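Local structure of mandalate racemase/muconate lactonizing enzyme (Unidentified, 4E4U) at residues V94-M99 against V283-L289; V70-F74 against L290-K294; P229-E233 against S277-L281. The protein is an enolase-superfamily protein of the mandelate racemase/muconate lactonizing type that probably acts on a carboxylate substrate, its own reaction not being established. All coordinates share one frame; numbering follows the deposited sequence. Where two conformers were deposited one is given.

The three contacts lead from the boundary between the N-terminal capping domain and the barrel to the barrel interior. Contacts 1 and 2 are neighbours, their centres about 8 Å apart, and both bring the capping domain against the start of helix 289-301: contact 1 through helix 88-109, contact 2 through the preceding helix 70-79. Contact 3 lies within the barrel, its centre about 21 Å from that of contact 1 and 24 Å from that of contact 2. Leu-281 connects it to both, packing on Val-286 and Ala-292. Glu-233 of contact 3 probably corresponds to a metal-binding acid of enolase-superfamily relatives; the dimercaptobutanediol pocket around Cys-151 involves none of the residues in the three contacts.

Contact 1. Residues V94-M99 against V283-L289; sequences VSGLEM and VARVGGL
The end methyl of Met-99 packs against Val-283 and Ala-284, with CE 3.9 Å from Ala-284 CB and 4.3 Å from Val-283 CG2. Met-99 leaves the helix with CG tucked over its own backbone (chi1 74°), and a bend at the last torsion turns CE to the loop. One turn earlier, Ser-95 sets CB against the carbonyl oxygen of Ala-284, while its OG accepts a bent hydrogen bond from Gly-287 N (2.8 Å) and gives its own proton to the Met-91 carbonyl within the helix. At the polar edge, Glu-98 reaches the start of the next helix. Its OE1 accepts from Leu-289 N (2.7 Å), which arrives on the syn side, 33° out of the carboxylate plane; OE2 takes Leu-290 N. One carboxylate thus receives two amides just after the N-cap residue Gly-288, where the helix dipole would be expected to stabilise its negative charge. Lacking a side chain, Gly-288 lets OE1 come within 3.3 Å of its CA. A water donates to Gly-287 O (2.8 Å) and, weakly, to Glu-98 OE2. The contact joins helix 88-109 of the capping domain to the barrel loop leading from strand 278-279 into helix 289-301, with helix 70-79 against Val-94 and Glu-98, and helix 314-325 against Met-99 and Val-283.

Contact 2. Residues V70-F74 against L290-K294; sequences VERLF and LEAKK
Residues Val-70 to Phe-74 and Leu-290 to Lys-294 are helical segments set at 89° to each other, their axes 11.4 Å apart at closest approach, with side chains from both spanning the separation. This is an interdomain helix pair of the enolase-type fold, in which the capping domain meets a helix of the modified TIM barrel. Leu-290 closes one end: its CD2 touches Val-70 CG2 at 3.8 Å and also lies against the Glu-71 carboxylate. Between the two ends, the extended chain of Lys-294 delivers NZ to Glu-71 OE2 in a salt bridge of 2.8 Å, met on the syn side. Both charges have further partners on a second subunit, Lys-293 for Glu-71 and Glu-300 for Lys-294, so the ion pair is part of a network across the subunit interface. At the far end, past the salt bridge, Phe-74 extends its ring with CG anti to the backbone N (chi1 178°), and the Glu-291 carboxylate stacks over it, the two planes 18° apart. A salt bridge to Lys-264 secures that acid group. Glu-291 OE1 sits 3.7 Å above the Phe-74 ring plane, over the ring centre.

Contact 3. Residues P229-E233 against S277-L281; sequences PLWFE and SILQL
Gln-280, Ile-278 and Trp-231 carry most of this contact, meeting inside the barrel although their strands are not direct neighbours. Strand 255-257 runs between strands 231-233 and 278-279, and its small residue Ala-256 touches all three side chains, which reach one another on the barrel's inner side. Ile-278 supplies the apolar half: CD1 lies 3.9 Å from Trp-231 CE3, with CG2 near the same carbon and its neighbour CZ3, and the isoleucine chain crosses the indole at about a right angle. With chi1 at 72°, Trp-231 CG folds back over the strand's own backbone, which turns the NE1 corner of the indole toward Glu-233; Tyr-128 meets the ring edge-to-face. Gln-280, extended beyond CG, comes from the opposite direction and brings NE2 to 3.2 Å from Trp-231 CZ2, its amide plane standing 83° to the indole plane. That same nitrogen donates to Glu-233 OE1 (3.0 Å, angle 157°), arriving from above the carboxylate plane, while the acceptor lies nearly in the amide plane. Trp-231 NE1 makes a more bent bond of 2.9 Å to the same oxygen, on its anti lone pair. Lys-164 adds a salt bridge to OE1, and OE2 comes close to a carboxylate oxygen of Glu-259 on the loop after strand 255-257, like charges whose approach a bound cation could perhaps relieve. Three nitrogen donors of different kinds therefore converge on one buried oxygen, fixing the rotation of the Glu-233 carboxylate. Glu-233 at the end of its strand and Glu-259 just after the next resemble the metal-binding acids of enolase-superfamily enzymes. No metal is modelled here, but the chemistry is consistent with Trp-231 and Gln-280 acting as second-shell residues that orient a carboxylate in the probable active site.

Contact 1. Residues V94-M99 against V283-L289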
ATOM      1  N   VAL A  94      33.436  12.110  12.812  1.00 10.29           N
ATOM      2  CA  VAL A  94      33.240  13.303  11.999  1.00 10.67           C
ATOM      3  C   VAL A  94      32.333  14.319  12.691  1.00 10.32           C
ATOM      4  O   VAL A  94      32.484  15.518  12.475  1.00 11.09           O
ATOM      5  CB  VAL A  94      32.769  12.993  10.555  1.00 11.61           C
ATOM      6  CG1 VAL A  94      31.271  12.733  10.501  1.00 12.83           C
ATOM      7  CG2 VAL A  94      33.160  14.143   9.632  1.00 12.74           C
ATOM      8  N   SER A  95      31.415  13.858  13.541  1.00  9.93           N
ATOM      9  CA  SER A  95      30.561  14.784  14.286  1.00  9.99           C
ATOM     10  C   SER A  95      31.414  15.715  15.144  1.00 10.49           C
ATOM     11  O   SER A  95      31.176  16.923  15.200  1.00 11.24           O
ATOM     12  CB  SER A  95      29.602  14.032  15.202  1.00 10.22           C
ATOM     13  OG  SER A  95      28.717  13.207  14.479  1.00 10.70           O
ATOM     14  N   GLY A  96      32.406  15.145  15.823  1.00 10.88           N
ATOM     15  CA  GLY A  96      33.277  15.926  16.682  1.00 11.27           C
ATOM     16  C   GLY A  96      34.121  16.891  15.877  1.00 11.33           C
ATOM     17  O   GLY A  96      34.268  18.056  16.242  1.00 11.54           O
ATOM     18  N   LEU A  97      34.694  16.403  14.780  1.00 11.14           N
ATOM     19  CA  LEU A  97      35.517  17.257  13.930  1.00 11.21           C
ATOM     20  C   LEU A  97      34.689  18.384  13.321  1.00 11.34           C
ATOM     21  O   LEU A  97      35.131  19.534  13.272  1.00 11.90           O
ATOM     22  CB  LEU A  97      36.182  16.438  12.828  1.00 12.27           C
ATOM     23  CG  LEU A  97      37.157  15.334  13.252  1.00 13.74           C
ATOM     24  CD1 LEU A  97      37.631  14.555  12.033  1.00 14.96           C
ATOM     25  CD2 LEU A  97      38.335  15.914  14.018  1.00 14.87           C
ATOM     26  N   GLU A  98      33.481  18.056  12.872  1.00 10.58           N
ATOM     27  CA  GLU A  98      32.629  19.032  12.208  1.00 10.90           C
ATOM     28  C   GLU A  98      32.157  20.118  13.179  1.00 11.65           C
ATOM     29  O   GLU A  98      32.135  21.303  12.835  1.00 11.36           O
ATOM     30  CB  GLU A  98      31.446  18.324  11.540  1.00 11.49           C
ATOM     31  CG  GLU A  98      30.619  19.201  10.608  1.00 11.55           C
ATOM     32  CD  GLU A  98      29.368  19.732  11.273  1.00 12.49           C
ATOM     33  OE1 GLU A  98      29.350  19.781  12.522  1.00 12.84           O
ATOM     34  OE2 GLU A  98      28.406  20.105  10.558  1.00 12.04           O
ATOM     35  N   MET A  99      31.785  19.736  14.397  1.00 11.10           N
ATOM     36  CA  MET A  99      31.297  20.753  15.325  1.00 11.32           C
ATOM     37  C   MET A  99      32.442  21.666  15.769  1.00 11.60           C
ATOM     38  O   MET A  99      32.228  22.852  16.025  1.00 11.45           O
ATOM     39  CB  MET A  99      30.537  20.150  16.516  1.00 12.31           C
ATOM     40  CG  MET A  99      31.418  19.474  17.556  1.00 12.07           C
ATOM     41  SD  MET A  99      30.490  18.837  18.973  1.00 12.49           S
ATOM     42  CE  MET A  99      29.596  17.469  18.231  1.00 12.83           C
ATOM     43  N   VAL A 283      24.043  15.101  18.634  0.68 10.49           N
ATOM     44  CA  VAL A 283      24.809  15.871  17.647  0.68 10.71           C
ATOM     45  C   VAL A 283      26.237  15.370  17.495  0.68 11.49           C
ATOM     46  O   VAL A 283      26.878  15.627  16.478  0.68 12.78           O
ATOM     47  CB  VAL A 283      24.828  17.394  17.946  0.68 11.64           C
ATOM     48  CG1 VAL A 283      23.426  17.966  17.883  0.68 13.01           C
ATOM     49  CG2 VAL A 283      25.468  17.683  19.305  0.68 11.69           C
ATOM     50  N   ALA A 284      26.729  14.665  18.514  1.00 11.01           N
ATOM     51  CA  ALA A 284      28.077  14.093  18.492  1.00 11.34           C
ATOM     52  C   ALA A 284      28.132  12.688  17.871  1.00 11.02           C
ATOM     53  O   ALA A 284      29.194  12.073  17.813  1.00 10.51           O
ATOM     54  CB  ALA A 284      28.673  14.093  19.896  1.00 11.64           C
ATOM     55  N   ARG A 285      26.987  12.194  17.403  1.00 10.55           N
ATOM     56  CA  ARG A 285      26.908  10.905  16.705  1.00 10.13           C
ATOM     57  C   ARG A 285      26.369  11.005  15.277  1.00  9.96           C
ATOM     58  O   ARG A 285      26.773  10.226  14.410  1.00 11.02           O
ATOM     59  CB  ARG A 285      26.038   9.913  17.496  1.00 10.69           C
ATOM     60  CG  ARG A 285      25.535   8.717  16.681  1.00 10.83           C
ATOM     61  CD  ARG A 285      24.996   7.632  17.577  1.00 10.50           C
ATOM     62  NE  ARG A 285      26.078   6.797  18.087  1.00 11.10           N
ATOM     63  CZ  ARG A 285      26.010   6.023  19.166  1.00 11.28           C
ATOM     64  NH1 ARG A 285      24.913   5.994  19.920  1.00 11.34           N
ATOM     65  NH2 ARG A 285      27.056   5.278  19.493  1.00 12.08           N
ATOM     66  N   VAL A 286      25.446  11.931  15.022  1.00 10.35           N
ATOM     67  CA  VAL A 286      24.705  11.881  13.757  1.00 10.18           C
ATOM     68  C   VAL A 286      25.454  12.371  12.525  1.00 10.22           C
ATOM     69  O   VAL A 286      24.996  12.146  11.405  1.00 10.87           O
ATOM     70  CB  VAL A 286      23.329  12.613  13.829  1.00 10.74           C
ATOM     71  CG1 VAL A 286      22.431  11.959  14.858  1.00 11.32           C
ATOM     72  CG2 VAL A 286      23.506  14.105  14.092  1.00 11.53           C
ATOM     73  N   GLY A 287      26.585  13.038  12.730  1.00 10.69           N
ATOM     74  CA  GLY A 287      27.358  13.574  11.624  1.00 11.30           C
ATOM     75  C   GLY A 287      27.749  15.033  11.781  1.00 11.88           C
ATOM     76  O   GLY A 287      28.405  15.598  10.895  1.00 12.78           O
ATOM     77  N   GLY A 288      27.361  15.645  12.901  1.00 11.40           N
ATOM     78  CA  GLY A 288      27.711  17.030  13.182  1.00 12.03           C
ATOM     79  C   GLY A 288      26.508  17.950  13.144  1.00 11.34           C
ATOM     80  O   GLY A 288      25.368  17.491  13.040  1.00 11.76           O
ATOM     81  N   LEU A 289      26.752  19.254  13.232  1.00 10.95           N
ATOM     82  CA  LEU A 289      25.665  20.222  13.340  1.00 10.90           C
ATOM     83  C   LEU A 289      24.871  20.412  12.053  1.00 11.26           C
ATOM     84  O   LEU A 289      23.652  20.538  12.096  1.00 10.83           O
ATOM     85  CB  LEU A 289      26.198  21.563  13.838  1.00 12.13           C
ATOM     86  CG  LEU A 289      26.461  21.587  15.341  1.00 14.09           C
ATOM     87  CD1 LEU A 289      27.238  22.833  15.725  1.00 14.97           C
ATOM     88  CD2 LEU A 289      25.139  21.539  16.104  1.00 17.01           C
TER
HETATM   89  O   HOH W   1      27.450  17.811   9.434  1.00 12.71           O

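Contact 2. Residues V70-F74 against L290-K294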
ATOM      1  N   VAL A  70      32.014  22.118   5.488  1.00 10.83           N
ATOM      2  CA  VAL A  70      31.448  21.050   6.298  1.00 11.45           C
ATOM      3  C   VAL A  70      30.673  20.017   5.472  1.00 11.40           C
ATOM      4  O   VAL A  70      30.613  18.850   5.857  1.00 11.70           O
ATOM      5  CB  VAL A  70      30.594  21.604   7.478  1.00 12.22           C
ATOM      6  CG1 VAL A  70      31.483  22.364   8.473  1.00 13.13           C
ATOM      7  CG2 VAL A  70      29.459  22.492   6.978  1.00 13.07           C
ATOM      8  N   GLU A  71      30.070  20.432   4.356  1.00 11.01           N
ATOM      9  CA  GLU A  71      29.496  19.463   3.417  1.00 11.07           C
ATOM     10  C   GLU A  71      30.593  18.544   2.899  1.00 11.08           C
ATOM     11  O   GLU A  71      30.436  17.323   2.868  1.00 11.67           O
ATOM     12  CB  GLU A  71      28.839  20.155   2.219  1.00 11.98           C
ATOM     13  CG  GLU A  71      27.518  20.844   2.518  1.00 12.82           C
ATOM     14  CD  GLU A  71      26.319  19.916   2.451  1.00 13.69           C
ATOM     15  OE1 GLU A  71      26.489  18.708   2.162  1.00 14.79           O
ATOM     16  OE2 GLU A  71      25.186  20.401   2.665  1.00 13.23           O
ATOM     17  N   ARG A  72      31.704  19.144   2.480  1.00 10.95           N
ATOM     18  CA  ARG A  72      32.845  18.391   1.980  1.00 10.89           C
ATOM     19  C   ARG A  72      33.327  17.404   3.035  1.00 10.60           C
ATOM     20  O   ARG A  72      33.521  16.215   2.749  1.00 11.33           O
ATOM     21  CB  ARG A  72      33.976  19.356   1.614  1.00 11.51           C
ATOM     22  CG  ARG A  72      35.254  18.696   1.115  1.00 12.61           C
ATOM     23  CD  ARG A  72      36.487  19.533   1.519  1.00 14.10           C
ATOM     24  NE  ARG A  72      36.676  19.476   2.969  1.00 14.25           N
ATOM     25  CZ  ARG A  72      37.253  18.461   3.605  1.00 13.55           C
ATOM     26  NH1 ARG A  72      37.739  17.429   2.919  1.00 14.10           N
ATOM     27  NH2 ARG A  72      37.359  18.483   4.926  1.00 13.19           N
ATOM     28  N   LEU A  73      33.540  17.895   4.250  1.00 10.37           N
ATOM     29  CA  LEU A  73      33.997  17.035   5.335  1.00 10.32           C
ATOM     30  C   LEU A  73      33.071  15.844   5.549  1.00 10.50           C
ATOM     31  O   LEU A  73      33.524  14.694   5.622  1.00 11.20           O
ATOM     32  CB  LEU A  73      34.133  17.838   6.626  1.00 11.13           C
ATOM     33  CG  LEU A  73      34.450  17.047   7.895  1.00 11.21           C
ATOM     34  CD1 LEU A  73      35.738  16.230   7.742  1.00 12.04           C
ATOM     35  CD2 LEU A  73      34.525  17.993   9.087  1.00 12.07           C
ATOM     36  N   PHE A  74      31.772  16.107   5.652  1.00 10.15           N
ATOM     37  CA  PHE A  74      30.823  15.025   5.848  1.00 10.18           C
ATOM     38  C   PHE A  74      30.894  14.013   4.698  1.00 10.19           C
ATOM     39  O   PHE A  74      30.982  12.804   4.933  1.00 10.73           O
ATOM     40  CB  PHE A  74      29.389  15.534   6.020  1.00 10.78           C
ATOM     41  CG  PHE A  74      28.396  14.421   6.180  1.00 10.65           C
ATOM     42  CD1 PHE A  74      28.131  13.887   7.433  1.00 12.29           C
ATOM     43  CD2 PHE A  74      27.785  13.854   5.068  1.00 11.23           C
ATOM     44  CE1 PHE A  74      27.243  12.832   7.582  1.00 12.57           C
ATOM     45  CE2 PHE A  74      26.905  12.800   5.207  1.00 12.20           C
ATOM     46  CZ  PHE A  74      26.634  12.282   6.457  1.00 12.15           C
ATOM     47  N   LEU A 290      25.540  20.445  10.908  1.00 11.24           N
ATOM     48  CA  LEU A 290      24.790  20.584   9.662  1.00 10.75           C
ATOM     49  C   LEU A 290      23.943  19.338   9.403  1.00 11.22           C
ATOM     50  O   LEU A 290      22.770  19.447   9.052  1.00 10.61           O
ATOM     51  CB  LEU A 290      25.707  20.898   8.480  1.00 11.83           C
ATOM     52  CG  LEU A 290      24.965  21.078   7.151  1.00 13.23           C
ATOM     53  CD1 LEU A 290      23.919  22.180   7.248  1.00 15.81           C
ATOM     54  CD2 LEU A 290      25.935  21.342   6.008  1.00 14.06           C
ATOM     55  N   GLU A 291      24.524  18.156   9.601  1.00 10.63           N
ATOM     56  CA  GLU A 291      23.746  16.933   9.454  1.00 10.76           C
ATOM     57  C   GLU A 291      22.580  16.895  10.453  1.00 10.10           C
ATOM     58  O   GLU A 291      21.477  16.463  10.117  1.00 10.56           O
ATOM     59  CB  GLU A 291      24.641  15.698   9.574  1.00 12.18           C
ATOM     60  CG  GLU A 291      23.964  14.391   9.176  1.00 11.96           C
ATOM     61  CD  GLU A 291      23.800  14.185   7.673  1.00 12.03           C
ATOM     62  OE1 GLU A 291      24.132  15.081   6.855  1.00 12.82           O
ATOM     63  OE2 GLU A 291      23.347  13.088   7.311  1.00 12.48           O
ATOM     64  N   ALA A 292      22.809  17.371  11.676  1.00  9.77           N
ATOM     65  CA  ALA A 292      21.721  17.438  12.654  1.00  9.82           C
ATOM     66  C   ALA A 292      20.620  18.408  12.212  1.00 10.35           C
ATOM     67  O   ALA A 292      19.438  18.132  12.379  1.00 10.75           O
ATOM     68  CB  ALA A 292      22.263  17.810  14.037  1.00 10.99           C
ATOM     69  N   LYS A 293      21.012  19.540  11.638  1.00 10.12           N
ATOM     70  CA  LYS A 293      20.047  20.484  11.077  1.00 10.44           C
ATOM     71  C   LYS A 293      19.229  19.820   9.968  1.00  9.69           C
ATOM     72  O   LYS A 293      18.014  20.026   9.868  1.00 10.38           O
ATOM     73  CB  LYS A 293      20.770  21.721  10.538  1.00 11.89           C
ATOM     74  CG  LYS A 293      19.861  22.816  10.005  1.00 12.91           C
ATOM     75  CD  LYS A 293      19.250  23.620  11.136  1.00 14.21           C
ATOM     76  CE  LYS A 293      18.272  24.648  10.604  1.00 14.95           C
ATOM     77  NZ  LYS A 293      17.719  25.502  11.690  1.00 14.75           N
ATOM     78  N   LYS A 294      19.883  18.994   9.155  1.00 10.03           N
ATOM     79  CA  LYS A 294      19.190  18.276   8.092  1.00  9.08           C
ATOM     80  C   LYS A 294      18.178  17.280   8.667  1.00  9.13           C
ATOM     81  O   LYS A 294      17.069  17.129   8.147  1.00  9.75           O
ATOM     82  CB  LYS A 294      20.195  17.577   7.173  1.00  9.50           C
ATOM     83  CG  LYS A 294      20.997  18.568   6.343  1.00 10.34           C
ATOM     84  CD  LYS A 294      21.937  17.891   5.349  1.00 10.95           C
ATOM     85  CE  LYS A 294      22.725  18.930   4.543  1.00 11.83           C
ATOM     86  NZ  LYS A 294      23.684  18.280   3.604  1.00 13.12           N
TER

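Contact 3. Residues P229-E233 against S277-L281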
ATOM      1  N   PRO A 229       2.394   9.440  29.679  1.00 11.54           N
ATOM      2  CA  PRO A 229       3.778   9.893  29.505  1.00 11.51           C
ATOM      3  C   PRO A 229       3.936  10.703  28.221  1.00 10.26           C
ATOM      4  O   PRO A 229       3.254  10.444  27.210  1.00 11.01           O
ATOM      5  CB  PRO A 229       4.586   8.592  29.390  1.00 12.67           C
ATOM      6  CG  PRO A 229       3.646   7.477  29.649  1.00 14.97           C
ATOM      7  CD  PRO A 229       2.251   7.984  29.514  1.00 13.26           C
ATOM      8  N   LEU A 230       4.853  11.661  28.259  1.00 10.19           N
ATOM      9  CA  LEU A 230       5.178  12.444  27.073  1.00 10.07           C
ATOM     10  C   LEU A 230       5.835  11.573  25.995  1.00 10.07           C
ATOM     11  O   LEU A 230       5.625  11.789  24.807  1.00 10.87           O
ATOM     12  CB  LEU A 230       6.059  13.638  27.453  1.00 11.09           C
ATOM     13  CG  LEU A 230       6.758  14.437  26.344  1.00 11.60           C
ATOM     14  CD1 LEU A 230       5.805  14.921  25.266  1.00 12.67           C
ATOM     15  CD2 LEU A 230       7.504  15.622  26.935  1.00 13.89           C
ATOM     16  N   TRP A 231       6.630  10.592  26.399  1.00  9.30           N
ATOM     17  CA  TRP A 231       7.128   9.634  25.421  1.00  9.39           C
ATOM     18  C   TRP A 231       7.500   8.288  25.997  1.00  9.16           C
ATOM     19  O   TRP A 231       7.674   8.133  27.210  1.00 10.32           O
ATOM     20  CB  TRP A 231       8.295  10.203  24.604  1.00  9.61           C
ATOM     21  CG  TRP A 231       9.633  10.368  25.286  1.00 10.11           C
ATOM     22  CD1 TRP A 231      10.395   9.398  25.886  1.00 10.12           C
ATOM     23  CD2 TRP A 231      10.418  11.561  25.321  1.00 10.24           C
ATOM     24  NE1 TRP A 231      11.587   9.934  26.334  1.00 11.21           N
ATOM     25  CE2 TRP A 231      11.629  11.267  25.984  1.00 10.81           C
ATOM     26  CE3 TRP A 231      10.213  12.869  24.856  1.00 11.26           C
ATOM     27  CZ2 TRP A 231      12.619  12.221  26.205  1.00 11.81           C
ATOM     28  CZ3 TRP A 231      11.196  13.817  25.073  1.00 11.79           C
ATOM     29  CH2 TRP A 231      12.385  13.489  25.741  1.00 12.31           C
ATOM     30  N   PHE A 232       7.607   7.332  25.083  1.00  9.41           N
ATOM     31  CA  PHE A 232       8.066   5.972  25.331  1.00  9.80           C
ATOM     32  C   PHE A 232       9.320   5.865  24.460  1.00  9.95           C
ATOM     33  O   PHE A 232       9.230   5.875  23.223  1.00 10.95           O
ATOM     34  CB  PHE A 232       6.958   5.023  24.883  1.00 10.48           C
ATOM     35  CG  PHE A 232       7.221   3.547  25.109  1.00 10.38           C
ATOM     36  CD1 PHE A 232       8.302   3.074  25.846  1.00 11.86           C
ATOM     37  CD2 PHE A 232       6.352   2.618  24.548  1.00 11.68           C
ATOM     38  CE1 PHE A 232       8.484   1.695  26.027  1.00 12.19           C
ATOM     39  CE2 PHE A 232       6.537   1.261  24.728  1.00 12.10           C
ATOM     40  CZ  PHE A 232       7.601   0.800  25.465  1.00 12.04           C
ATOM     41  N   GLU A 233      10.484   5.833  25.108  1.00 10.02           N
ATOM     42  CA  GLU A 233      11.779   5.941  24.435  1.00 10.99           C
ATOM     43  C   GLU A 233      12.297   4.581  23.980  1.00 11.08           C
ATOM     44  O   GLU A 233      12.173   3.604  24.715  1.00 11.78           O
ATOM     45  CB  GLU A 233      12.785   6.542  25.422  1.00 13.12           C
ATOM     46  CG  GLU A 233      14.176   6.803  24.875  1.00 13.16           C
ATOM     47  CD  GLU A 233      14.921   7.868  25.670  1.00 13.73           C
ATOM     48  OE1 GLU A 233      14.265   8.756  26.253  1.00 13.05           O
ATOM     49  OE2 GLU A 233      16.167   7.834  25.692  1.00 16.91           O
ATOM     50  N   SER A 277       7.826  10.023  16.537  1.00  9.38           N
ATOM     51  CA  SER A 277       7.408  11.408  16.342  1.00  9.41           C
ATOM     52  C   SER A 277       8.304  12.389  17.085  1.00  9.45           C
ATOM     53  O   SER A 277       8.123  13.600  16.982  1.00  9.46           O
ATOM     54  CB  SER A 277       5.967  11.604  16.787  1.00 10.76           C
ATOM     55  OG  SER A 277       5.823  11.263  18.151  1.00 11.94           O
ATOM     56  N   ILE A 278       9.257  11.860  17.846  1.00  8.83           N
ATOM     57  CA  ILE A 278      10.199  12.675  18.600  1.00  9.77           C
ATOM     58  C   ILE A 278      11.579  12.086  18.345  1.00  9.24           C
ATOM     59  O   ILE A 278      11.817  10.914  18.634  1.00 10.37           O
ATOM     60  CB  ILE A 278       9.866  12.661  20.108  1.00 10.18           C
ATOM     61  CG1 ILE A 278       8.488  13.295  20.356  1.00 10.25           C
ATOM     62  CG2 ILE A 278      10.927  13.401  20.917  1.00 10.90           C
ATOM     63  CD1 ILE A 278       7.927  13.023  21.747  1.00 11.61           C
ATOM     64  N   LEU A 279      12.470  12.888  17.761  1.00  9.19           N
ATOM     65  CA  LEU A 279      13.785  12.410  17.347  1.00  9.61           C
ATOM     66  C   LEU A 279      14.863  12.825  18.327  1.00  9.82           C
ATOM     67  O   LEU A 279      15.103  14.019  18.542  1.00 10.60           O
ATOM     68  CB  LEU A 279      14.146  12.938  15.962  1.00 11.00           C
ATOM     69  CG  LEU A 279      13.170  12.638  14.841  1.00 12.79           C
ATOM     70  CD1 LEU A 279      13.774  13.031  13.497  1.00 13.90           C
ATOM     71  CD2 LEU A 279      12.781  11.177  14.837  1.00 13.24           C
ATOM     72  N   GLN A 280      15.518  11.826  18.903  1.00  9.36           N
ATOM     73  CA  GLN A 280      16.522  12.029  19.933  1.00  9.23           C
ATOM     74  C   GLN A 280      17.933  11.898  19.373  1.00 10.35           C
ATOM     75  O   GLN A 280      18.766  11.144  19.881  1.00 12.00           O
ATOM     76  CB  GLN A 280      16.284  11.049  21.073  1.00  9.77           C
ATOM     77  CG  GLN A 280      14.898  11.195  21.671  1.00 10.56           C
ATOM     78  CD  GLN A 280      14.594  10.146  22.701  1.00 11.47           C
ATOM     79  OE1 GLN A 280      14.706   8.948  22.436  1.00 12.08           O
ATOM     80  NE2 GLN A 280      14.186  10.588  23.889  1.00 12.24           N
ATOM     81  N   LEU A 281      18.204  12.660  18.325  1.00 11.09           N
ATOM     82  CA  LEU A 281      19.541  12.699  17.762  1.00 10.60           C
ATOM     83  C   LEU A 281      20.553  13.159  18.814  1.00 10.42           C
ATOM     84  O   LEU A 281      20.245  13.997  19.675  1.00 11.46           O
ATOM     85  CB  LEU A 281      19.556  13.631  16.542  1.00 12.32           C
ATOM     86  CG  LEU A 281      19.238  15.112  16.786  1.00 13.49           C
ATOM     87  CD1 LEU A 281      20.477  15.936  17.133  1.00 15.83           C
ATOM     88  CD2 LEU A 281      18.541  15.715  15.578  1.00 15.31           C
TER